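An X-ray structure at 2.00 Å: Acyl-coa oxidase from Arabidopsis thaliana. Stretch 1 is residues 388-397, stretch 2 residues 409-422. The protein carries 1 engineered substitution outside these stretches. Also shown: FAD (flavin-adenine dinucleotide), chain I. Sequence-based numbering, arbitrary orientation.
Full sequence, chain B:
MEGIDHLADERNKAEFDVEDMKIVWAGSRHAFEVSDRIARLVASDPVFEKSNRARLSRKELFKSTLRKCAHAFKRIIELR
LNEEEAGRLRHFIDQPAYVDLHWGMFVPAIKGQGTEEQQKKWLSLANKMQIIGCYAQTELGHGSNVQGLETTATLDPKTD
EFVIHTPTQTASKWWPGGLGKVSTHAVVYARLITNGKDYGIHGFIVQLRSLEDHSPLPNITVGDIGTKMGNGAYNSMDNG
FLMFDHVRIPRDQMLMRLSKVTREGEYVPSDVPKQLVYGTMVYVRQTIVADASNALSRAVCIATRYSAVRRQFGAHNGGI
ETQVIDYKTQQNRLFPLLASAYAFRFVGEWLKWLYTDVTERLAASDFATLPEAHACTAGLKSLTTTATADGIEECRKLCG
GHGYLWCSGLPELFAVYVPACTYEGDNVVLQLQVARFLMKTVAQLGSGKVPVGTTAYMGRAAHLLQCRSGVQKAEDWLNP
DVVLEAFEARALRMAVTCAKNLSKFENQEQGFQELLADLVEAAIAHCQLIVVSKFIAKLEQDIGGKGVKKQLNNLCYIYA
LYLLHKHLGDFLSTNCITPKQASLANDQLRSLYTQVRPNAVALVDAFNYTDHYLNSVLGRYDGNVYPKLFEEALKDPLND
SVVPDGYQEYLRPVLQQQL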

# COMPACT_ATOMS: atom_id res chain seq x y z
N THR B 388 9.96 -3.99 1.17
CA THR B 388 9.09 -5.08 1.63
C THR B 388 7.64 -4.66 1.74
O THR B 388 6.75 -5.38 1.27
CB THR B 388 9.61 -5.66 2.97
OG1 THR B 388 10.92 -6.19 2.76
CG2 THR B 388 8.68 -6.77 3.50
N ALA B 389 7.40 -3.51 2.37
CA ALA B 389 6.04 -3.00 2.53
C ALA B 389 5.38 -2.83 1.16
O ALA B 389 4.26 -3.29 0.94
CB ALA B 389 6.09 -1.65 3.27
N ASP B 390 6.07 -2.17 0.24
CA ASP B 390 5.50 -1.99 -1.09
C ASP B 390 5.32 -3.36 -1.76
O ASP B 390 4.31 -3.60 -2.42
CB ASP B 390 6.40 -1.11 -1.96
CG ASP B 390 6.49 0.33 -1.47
OD1 ASP B 390 5.58 0.81 -0.73
OD2 ASP B 390 7.46 0.99 -1.87
N GLY B 391 6.30 -4.26 -1.58
CA GLY B 391 6.23 -5.58 -2.19
C GLY B 391 5.04 -6.41 -1.74
O GLY B 391 4.46 -7.18 -2.53
N ILE B 392 4.68 -6.28 -0.46
CA ILE B 392 3.56 -7.03 0.10
C ILE B 392 2.26 -6.55 -0.52
O ILE B 392 1.41 -7.38 -0.87
CB ILE B 392 3.46 -6.86 1.63
CG1 ILE B 392 4.67 -7.51 2.30
CG2 ILE B 392 2.13 -7.48 2.14
CD1 ILE B 392 4.76 -7.20 3.77
N GLU B 393 2.08 -5.23 -0.65
CA GLU B 393 0.86 -4.70 -1.24
C GLU B 393 0.80 -5.06 -2.72
O GLU B 393 -0.28 -5.30 -3.27
CB GLU B 393 0.77 -3.17 -1.04
CG GLU B 393 -0.28 -2.49 -1.95
CD GLU B 393 -1.69 -3.07 -1.82
OE1 GLU B 393 -2.54 -2.78 -2.70
OE2 GLU B 393 -1.98 -3.79 -0.84
N GLU B 394 1.95 -5.10 -3.38
CA GLU B 394 2.00 -5.44 -4.80
C GLU B 394 1.61 -6.92 -4.98
O GLU B 394 0.99 -7.29 -5.99
CB GLU B 394 3.39 -5.20 -5.35
CG GLU B 394 3.57 -5.58 -6.82
CD GLU B 394 2.75 -4.73 -7.81
OE1 GLU B 394 2.79 -5.05 -9.01
OE2 GLU B 394 2.07 -3.75 -7.41
N CYS B 395 1.96 -7.76 -4.01
CA CYS B 395 1.60 -9.16 -4.11
C CYS B 395 0.10 -9.28 -3.99
O CYS B 395 -0.50 -10.18 -4.58
CB CYS B 395 2.29 -9.99 -3.03
SG CYS B 395 4.04 -10.31 -3.33
N ARG B 396 -0.52 -8.38 -3.24
CA ARG B 396 -1.96 -8.44 -3.09
C ARG B 396 -2.61 -8.11 -4.44
O ARG B 396 -3.53 -8.80 -4.88
CB ARG B 396 -2.44 -7.48 -1.99
CG ARG B 396 -3.91 -7.66 -1.61
CD ARG B 396 -4.38 -6.52 -0.74
NE ARG B 396 -4.33 -5.27 -1.49
CZ ARG B 396 -5.14 -4.98 -2.51
NH1 ARG B 396 -6.09 -5.83 -2.88
NH2 ARG B 396 -4.96 -3.86 -3.18
N LYS B 397 -2.11 -7.07 -5.12
CA LYS B 397 -2.66 -6.69 -6.42
C LYS B 397 -2.43 -7.80 -7.45
O LYS B 397 -3.22 -7.97 -8.39
CB LYS B 397 -2.00 -5.39 -6.92
CG LYS B 397 -2.35 -4.15 -6.09
CD LYS B 397 -2.11 -2.88 -6.92
CE LYS B 397 -2.53 -1.63 -6.15
NZ LYS B 397 -1.63 -1.34 -5.00
N GLY B 409 -4.80 -13.59 3.21
CA GLY B 409 -3.64 -13.44 4.06
C GLY B 409 -2.80 -12.21 3.79
O GLY B 409 -1.96 -11.82 4.61
N LEU B 410 -3.02 -11.58 2.64
CA LEU B 410 -2.22 -10.42 2.25
C LEU B 410 -2.60 -9.08 2.88
O LEU B 410 -1.73 -8.30 3.25
CB LEU B 410 -2.19 -10.31 0.72
CG LEU B 410 -1.45 -11.51 0.08
CD1 LEU B 410 -1.64 -11.57 -1.44
CD2 LEU B 410 0.02 -11.38 0.42
N PRO B 411 -3.91 -8.79 3.01
CA PRO B 411 -4.35 -7.52 3.62
C PRO B 411 -3.78 -7.37 5.04
O PRO B 411 -3.18 -6.35 5.38
CB PRO B 411 -5.87 -7.65 3.62
CG PRO B 411 -6.14 -8.49 2.39
CD PRO B 411 -5.06 -9.54 2.46
N GLU B 412 -3.96 -8.39 5.87
CA GLU B 412 -3.44 -8.29 7.22
C GLU B 412 -1.91 -8.24 7.25
O GLU B 412 -1.32 -7.49 8.04
CB GLU B 412 -3.93 -9.47 8.08
CG GLU B 412 -3.52 -9.31 9.55
CD GLU B 412 -3.81 -10.54 10.38
OE1 GLU B 412 -3.66 -11.67 9.86
OE2 GLU B 412 -4.16 -10.39 11.57
N LEU B 413 -1.25 -9.01 6.39
CA LEU B 413 0.21 -9.01 6.38
C LEU B 413 0.78 -7.62 6.10
O LEU B 413 1.75 -7.19 6.73
CB LEU B 413 0.72 -10.02 5.34
CG LEU B 413 2.25 -10.16 5.24
CD1 LEU B 413 2.81 -10.64 6.59
CD2 LEU B 413 2.60 -11.14 4.12
N PHE B 414 0.17 -6.90 5.17
CA PHE B 414 0.61 -5.55 4.84
C PHE B 414 0.40 -4.62 6.03
O PHE B 414 1.32 -3.89 6.45
CB PHE B 414 -0.19 -5.02 3.65
CG PHE B 414 0.17 -3.60 3.26
CD1 PHE B 414 1.40 -3.31 2.68
CD2 PHE B 414 -0.72 -2.55 3.49
CE1 PHE B 414 1.76 -2.01 2.34
CE2 PHE B 414 -0.37 -1.23 3.15
CZ PHE B 414 0.87 -0.96 2.58
N ALA B 415 -0.80 -4.65 6.59
CA ALA B 415 -1.11 -3.80 7.73
C ALA B 415 -0.20 -4.10 8.93
O ALA B 415 0.31 -3.18 9.57
CB ALA B 415 -2.58 -3.98 8.11
N VAL B 416 0.04 -5.37 9.22
CA VAL B 416 0.88 -5.70 10.37
C VAL B 416 2.35 -5.36 10.12
O VAL B 416 3.09 -5.03 11.06
CB VAL B 416 0.73 -7.19 10.75
CG1 VAL B 416 1.53 -8.08 9.80
CG2 VAL B 416 1.16 -7.39 12.20
N TYR B 417 2.77 -5.40 8.85
CA TYR B 417 4.17 -5.11 8.51
C TYR B 417 4.57 -3.62 8.41
O TYR B 417 5.67 -3.25 8.86
CB TYR B 417 4.57 -5.78 7.19
CG TYR B 417 6.04 -5.58 6.89
CD1 TYR B 417 7.01 -6.34 7.56
CD2 TYR B 417 6.48 -4.56 6.05
CE1 TYR B 417 8.35 -6.08 7.41
CE2 TYR B 417 7.84 -4.28 5.89
CZ TYR B 417 8.77 -5.06 6.58
OH TYR B 417 10.12 -4.83 6.43
N VAL B 418 3.70 -2.78 7.83
CA VAL B 418 3.98 -1.36 7.61
C VAL B 418 4.60 -0.54 8.72
O VAL B 418 5.34 0.41 8.45
CB VAL B 418 2.74 -0.56 7.12
CG1 VAL B 418 2.53 -0.81 5.65
CG2 VAL B 418 1.50 -0.91 7.90
N PRO B 419 4.31 -0.88 9.97
CA PRO B 419 4.93 -0.09 11.05
C PRO B 419 6.47 -0.15 10.94
O PRO B 419 7.17 0.72 11.47
CB PRO B 419 4.43 -0.78 12.30
CG PRO B 419 3.08 -1.26 11.90
CD PRO B 419 3.32 -1.82 10.53
N ALA B 420 6.98 -1.17 10.27
CA ALA B 420 8.42 -1.34 10.10
C ALA B 420 9.07 -0.12 9.44
O ALA B 420 10.26 0.14 9.63
CB ALA B 420 8.71 -2.60 9.27
N CYS B 421 8.30 0.63 8.66
CA CYS B 421 8.84 1.81 8.00
C CYS B 421 8.87 3.02 8.91
O CYS B 421 9.40 4.07 8.52
CB CYS B 421 8.03 2.13 6.75
SG CYS B 421 8.06 0.80 5.54
N THR B 422 8.32 2.90 10.12
CA THR B 422 8.32 4.04 11.02
C THR B 422 9.00 3.78 12.36
O THR B 422 9.72 4.64 12.87
CB THR B 422 6.89 4.58 11.27
OG1 THR B 422 6.95 5.76 12.08
CG2 THR B 422 6.03 3.53 11.97
PA FAD I . 8.16 11.88 12.17
O1A FAD I . 9.58 11.59 12.47
O2A FAD I . 7.52 13.01 12.87
O5B FAD I . 8.01 12.06 10.58
C5B FAD I . 6.76 12.44 10.00
C4B FAD I . 6.98 12.90 8.55
O4B FAD I . 7.93 13.98 8.58
C3B FAD I . 7.61 11.79 7.71
O3B FAD I . 7.28 11.98 6.33
C2B FAD I . 9.10 12.02 7.94
O2B FAD I . 9.86 11.57 6.81
C1B FAD I . 9.15 13.55 7.96
N9A FAD I . 10.34 14.04 8.70
C8A FAD I . 10.48 14.07 10.03
N7A FAD I . 11.68 14.57 10.33
C5A FAD I . 12.31 14.85 9.20
C6A FAD I . 13.55 15.40 8.90
N6A FAD I . 14.43 15.67 9.85
N1A FAD I . 13.88 15.61 7.55
C2A FAD I . 12.97 15.26 6.55
N3A FAD I . 11.80 14.73 6.88
C4A FAD I . 11.45 14.52 8.16
N1 FAD I . 7.84 3.93 20.38
C2 FAD I . 8.32 3.52 21.63
O2 FAD I . 8.98 4.29 22.33
N3 FAD I . 8.03 2.22 22.08
C4 FAD I . 7.27 1.35 21.29
O4 FAD I . 7.05 0.20 21.68
C4X FAD I . 6.78 1.78 20.06
N5 FAD I . 5.94 0.95 19.30
C5X FAD I . 5.43 1.38 18.07
C6 FAD I . 4.51 0.58 17.38
C7 FAD I . 3.91 1.06 16.22
C7M FAD I . 2.90 0.16 15.50
C8 FAD I . 4.23 2.33 15.74
C8M FAD I . 3.59 2.87 14.46
C9 FAD I . 5.16 3.11 16.42
C9A FAD I . 5.76 2.65 17.59
N10 FAD I . 6.64 3.46 18.33
C10 FAD I . 7.07 3.06 19.60
C1' FAD I . 7.04 4.80 17.84
C2' FAD I . 8.10 4.66 16.74
O2' FAD I . 9.19 3.88 17.22
C3' FAD I . 8.63 5.99 16.20
O3' FAD I . 9.18 6.76 17.27
C4' FAD I . 7.54 6.82 15.51
O4' FAD I . 6.60 5.99 14.82
C5' FAD I . 8.20 7.78 14.52
O5' FAD I . 7.21 8.44 13.73
P FAD I . 6.94 10.01 13.90
O1P FAD I . 5.49 10.17 14.16
O2P FAD I . 7.90 10.56 14.88
O3P FAD I . 7.28 10.56 12.43

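No hydrogen bond crosses between these two nearly antiparallel helices (166° between their directions, axes 9.1 Å apart at closest approach); side-chain packing, burying 581 Å² in all, joins them, and two aromatic rings each take an aliphatic carbon over one face. Over the Tyr417 ring lies Thr388 CG2, 3.8 Å from the centroid and 23° off the normal, while Thr388 OG1 is hydrogen-bonded elsewhere in the structure. Over the Phe414 ring lies Glu393 CB, 4.1 Å from the centroid and 27° off the normal. The edge of the same ring meets the backbone, Phe414 CE1 approaching Ala389 O to 3.1 Å.

Ile392 is the central knob, set among Leu410, Leu413, Phe414 and Tyr417. Its branched side chain reaches both ways along the partner helix: CG2 lies 3.7 Å from Phe414 CB and 4.1 Å from Leu413 CG, whereas CD1 extends to Tyr417 CB at 3.7 Å. One turn earlier, Ala389 CA lies 5.7 Å from Val418 CA, and the alanine methyl fills the space there, with Ala389 CB 4.0 Å from Tyr417 CD2 and 3.9 Å from Cys421 SG.

At the other end Leu410 packs against backbone as well as side chain: its CD1 is 3.6 Å from both Cys395 O and Arg396 CA. The aliphatic part of Arg396 joins in, with Arg396 CG 3.9 Å from Leu410 CB and Arg396 CD 4.1 Å from Pro411 CG. Its buried charge is answered within its own helix, as Arg396 NH2 and NE bond Glu393 OE1 and OE2 at 2.7 and 2.9 Å; Lys397 NZ adds a salt bridge to Glu393 OE1 at 2.9 Å. Glu393 thus offers methylene to the ring and carboxylate to the bases. Beyond the contact, Thr422 OG1 and FAD O4' share a 2.8 Å hydrogen bond.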